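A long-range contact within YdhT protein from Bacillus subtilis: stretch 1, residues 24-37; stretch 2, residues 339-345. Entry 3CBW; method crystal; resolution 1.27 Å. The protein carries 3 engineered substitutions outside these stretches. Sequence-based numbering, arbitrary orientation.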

# COMPACT_ATOMS: atom_id res chain seq x y z
N LYS A 24 11.80 2.66 -12.70
CA LYS A 24 11.35 2.12 -13.99
C LYS A 24 11.63 0.62 -14.10
O LYS A 24 10.76 -0.15 -14.52
N THR A 25 12.83 0.21 -13.73
CA THR A 25 13.21 -1.19 -13.81
C THR A 25 12.35 -2.06 -12.90
O THR A 25 11.81 -3.08 -13.33
N VAL A 26 12.18 -1.63 -11.66
CA VAL A 26 11.38 -2.38 -10.70
C VAL A 26 9.93 -2.47 -11.18
O VAL A 26 9.32 -3.54 -11.08
N MET A 27 9.37 -1.38 -11.71
CA MET A 27 7.99 -1.43 -12.15
C MET A 27 7.80 -2.44 -13.29
O MET A 27 6.85 -3.22 -13.28
N ASN A 28 8.68 -2.40 -14.28
CA ASN A 28 8.59 -3.35 -15.38
C ASN A 28 8.76 -4.79 -14.89
O ASN A 28 8.06 -5.71 -15.34
N TRP A 29 9.71 -4.99 -13.99
CA TRP A 29 9.94 -6.31 -13.40
C TRP A 29 8.71 -6.81 -12.65
O TRP A 29 8.27 -7.95 -12.85
N LEU A 30 8.12 -5.97 -11.80
CA LEU A 30 6.92 -6.35 -11.05
C LEU A 30 5.79 -6.76 -12.00
O LEU A 30 5.14 -7.79 -11.79
N ALA A 31 5.58 -5.97 -13.05
CA ALA A 31 4.44 -6.18 -13.92
C ALA A 31 4.53 -7.52 -14.65
O ALA A 31 3.50 -8.11 -15.00
N HIS A 32 5.75 -7.99 -14.86
CA HIS A 32 5.95 -9.24 -15.60
C HIS A 32 5.97 -10.51 -14.75
O HIS A 32 6.07 -11.62 -15.29
N LEU A 33 5.87 -10.38 -13.43
CA LEU A 33 5.94 -11.56 -12.56
C LEU A 33 4.93 -12.67 -12.91
O LEU A 33 5.31 -13.84 -12.86
N PRO A 34 3.67 -12.33 -13.24
CA PRO A 34 2.72 -13.43 -13.51
C PRO A 34 3.03 -14.28 -14.75
O PRO A 34 2.39 -15.31 -14.95
N ASN A 35 4.00 -13.87 -15.56
CA ASN A 35 4.44 -14.70 -16.69
C ASN A 35 5.39 -15.83 -16.29
O ASN A 35 5.66 -16.72 -17.09
N ARG A 36 5.88 -15.79 -15.06
CA ARG A 36 6.79 -16.82 -14.56
C ARG A 36 6.02 -18.07 -14.17
O ARG A 36 4.80 -18.04 -14.03
N THR A 37 6.76 -19.16 -13.97
CA THR A 37 6.18 -20.41 -13.49
C THR A 37 6.36 -20.60 -11.99
O THR A 37 5.72 -21.46 -11.39
N SER A 339 22.81 -8.87 -10.97
CA SER A 339 21.86 -8.98 -12.06
C SER A 339 20.43 -9.04 -11.54
O SER A 339 20.17 -9.39 -10.38
N LEU A 340 19.49 -8.68 -12.40
CA LEU A 340 18.09 -8.76 -12.06
C LEU A 340 17.60 -10.16 -12.38
O LEU A 340 18.00 -10.75 -13.39
N THR A 341 16.73 -10.72 -11.52
CA THR A 341 16.11 -12.00 -11.87
C THR A 341 15.19 -11.79 -13.09
O THR A 341 14.74 -10.67 -13.35
N PRO A 342 14.93 -12.86 -13.86
CA PRO A 342 14.35 -12.73 -15.19
C PRO A 342 13.03 -11.98 -15.32
O PRO A 342 12.12 -12.11 -14.48
N ILE A 343 12.96 -11.18 -16.37
CA ILE A 343 11.71 -10.62 -16.83
C ILE A 343 11.22 -11.53 -17.95
O ILE A 343 11.84 -11.62 -19.02
N VAL A 344 10.13 -12.25 -17.69
CA VAL A 344 9.54 -13.17 -18.66
C VAL A 344 8.41 -12.44 -19.39
O VAL A 344 7.56 -11.82 -18.75
N GLU A 345 8.40 -12.53 -20.72
CA GLU A 345 7.31 -11.96 -21.54
C GLU A 345 6.17 -12.94 -21.77
O GLU A 345 6.26 -14.13 -21.43

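A segment that is mostly loop can be held in place when side chains from a helix and the turn after it reach its backbone carbonyls, and the contact between residues 24-37 and 339-345 of YdhT is a worked example. The two stretches lie more than 300 residues apart in sequence, yet together bury 600 Å².

Trp29 leaves the helix sideways, but its t chi1, with chi2 near 88°, carries the indole to the second stretch. Leu340, t at chi1 and p at chi2, points toward the helix and lays CD1 over one face of the five-membered ring, 3.9 Å from its centroid. At the ring edge, Trp29 NE1 makes two weak hydrogen bonds, to Thr341 O and Thr341 OG1, each 3.1 Å long. The p rotamer of Thr341 leaves that same OG1 available to Arg36 NH2 at 2.9 Å.

Arg36 is nearly extended (m, t, t). Its CG passes Val344 CG2 at 3.9 Å before the guanidinium meets Pro342 edge-on: NH2 donates to Pro342 O at 2.7 Å, and NE reaches the same oxygen weakly at 3.2 Å.

His32 points toward the partner, and its m rotamer is fixed at both ring nitrogens. ND1 donates to Asn28 O, one turn earlier in its own stretch (2.8 Å), which turns NE2 outward to Glu345 OE1 (2.9 Å). Ile343 CG2 covers one imidazole face, 3.8 Å from the centroid. Glu345 starts away from the helix, but successive m torsions fold its carboxylate back. Asn35, also m, donates from ND2 to Val344 O at 2.8 Å with nearly straight geometry.

Waters add further polar links. Water 1 accepts from Asn28 ND2 (3.1 Å) and donates to Glu345 OE2 (2.7 Å), while water 3 accepts from Val344 N at 2.9 Å.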

# COMPACT_ATOMS: atom_id res chain seq x y z
CB LYS A 24 12.01 2.86 -15.16
CG LYS A 24 11.60 4.32 -15.26
CD LYS A 24 12.20 5.01 -16.48
CE LYS A 24 11.37 4.78 -17.73
NZ LYS A 24 11.95 5.42 -18.94
CB THR A 25 14.69 -1.35 -13.46
OG1 THR A 25 15.45 -0.70 -14.49
CG2 THR A 25 15.08 -2.81 -13.39
CB VAL A 26 11.48 -1.76 -9.29
CG1 VAL A 26 10.37 -2.27 -8.36
CG2 VAL A 26 12.86 -2.03 -8.71
CB MET A 27 7.50 -0.04 -12.59
CG MET A 27 6.02 -0.01 -12.91
SD MET A 27 4.92 -0.35 -11.47
CE MET A 27 3.90 -1.68 -12.16
CB ASN A 28 9.61 -3.02 -16.47
CG ASN A 28 9.36 -3.81 -17.73
OD1 ASN A 28 8.23 -3.89 -18.20
ND2 ASN A 28 10.41 -4.41 -18.28
CB TRP A 29 11.18 -6.23 -12.52
CG TRP A 29 11.61 -7.51 -11.88
CD1 TRP A 29 12.44 -8.46 -12.41
CD2 TRP A 29 11.25 -7.97 -10.57
NE1 TRP A 29 12.61 -9.48 -11.50
CE2 TRP A 29 11.91 -9.20 -10.36
CE3 TRP A 29 10.46 -7.44 -9.54
CZ2 TRP A 29 11.76 -9.93 -9.19
CZ3 TRP A 29 10.32 -8.16 -8.37
CH2 TRP A 29 10.97 -9.39 -8.20
CB LEU A 30 6.45 -5.20 -10.14
CG LEU A 30 7.28 -4.92 -8.89
CD1 LEU A 30 6.79 -3.61 -8.27
CD2 LEU A 30 7.18 -6.06 -7.87
CB ALA A 31 4.34 -5.06 -14.92
CB HIS A 32 7.23 -9.17 -16.44
CG HIS A 32 7.10 -8.33 -17.67
ND1 HIS A 32 7.20 -6.96 -17.65
CD2 HIS A 32 6.90 -8.68 -18.96
CE1 HIS A 32 7.06 -6.50 -18.88
NE2 HIS A 32 6.88 -7.52 -19.70
CB LEU A 33 5.82 -11.16 -11.09
CG LEU A 33 7.05 -10.43 -10.53
CD1 LEU A 33 6.73 -9.85 -9.16
CD2 LEU A 33 8.29 -11.34 -10.45
CB PRO A 34 1.38 -12.70 -13.68
CG PRO A 34 1.56 -11.40 -12.93
CD PRO A 34 2.97 -11.03 -13.28
CB ASN A 35 5.11 -13.83 -17.75
CG ASN A 35 4.18 -12.77 -18.31
OD1 ASN A 35 2.96 -12.95 -18.35
ND2 ASN A 35 4.74 -11.66 -18.75
CB ARG A 36 7.55 -16.31 -13.33
CG ARG A 36 8.49 -15.16 -13.59
CD ARG A 36 9.06 -14.68 -12.28
NE ARG A 36 10.21 -13.82 -12.50
CZ ARG A 36 11.12 -13.56 -11.57
NH1 ARG A 36 10.99 -14.05 -10.34
NH2 ARG A 36 12.16 -12.78 -11.86
CB THR A 37 6.80 -21.63 -14.23
OG1 THR A 37 8.22 -21.62 -14.06
CG2 THR A 37 6.46 -21.58 -15.70
CB SER A 339 22.17 -10.21 -12.93
OG SER A 339 21.93 -11.41 -12.21
CB LEU A 340 17.32 -7.74 -12.89
CG LEU A 340 15.84 -7.56 -12.57
CD1 LEU A 340 15.64 -7.14 -11.12
CD2 LEU A 340 15.26 -6.53 -13.53
CB THR A 341 15.35 -12.64 -10.69
OG1 THR A 341 14.33 -11.74 -10.24
CG2 THR A 341 16.31 -12.99 -9.54
CB PRO A 342 14.15 -14.18 -15.64
CG PRO A 342 15.21 -14.92 -14.92
CD PRO A 342 15.26 -14.27 -13.57
CB ILE A 343 11.89 -9.17 -17.31
CG1 ILE A 343 12.29 -8.28 -16.11
CG2 ILE A 343 10.61 -8.65 -17.98
CD1 ILE A 343 12.64 -6.83 -16.45
CB VAL A 344 8.99 -14.44 -17.96
CG1 VAL A 344 8.41 -15.42 -18.98
CG2 VAL A 344 10.07 -15.13 -17.12
CB GLU A 345 7.85 -11.46 -22.88
CG GLU A 345 9.00 -10.46 -22.78
CD GLU A 345 8.59 -9.11 -22.19
OE1 GLU A 345 7.40 -8.72 -22.27
OE2 GLU A 345 9.49 -8.44 -21.65
O HOH W 1 9.60 -5.83 -20.94
O HOH W 2 9.80 -10.08 -13.67
O HOH W 3 8.87 -12.16 -15.11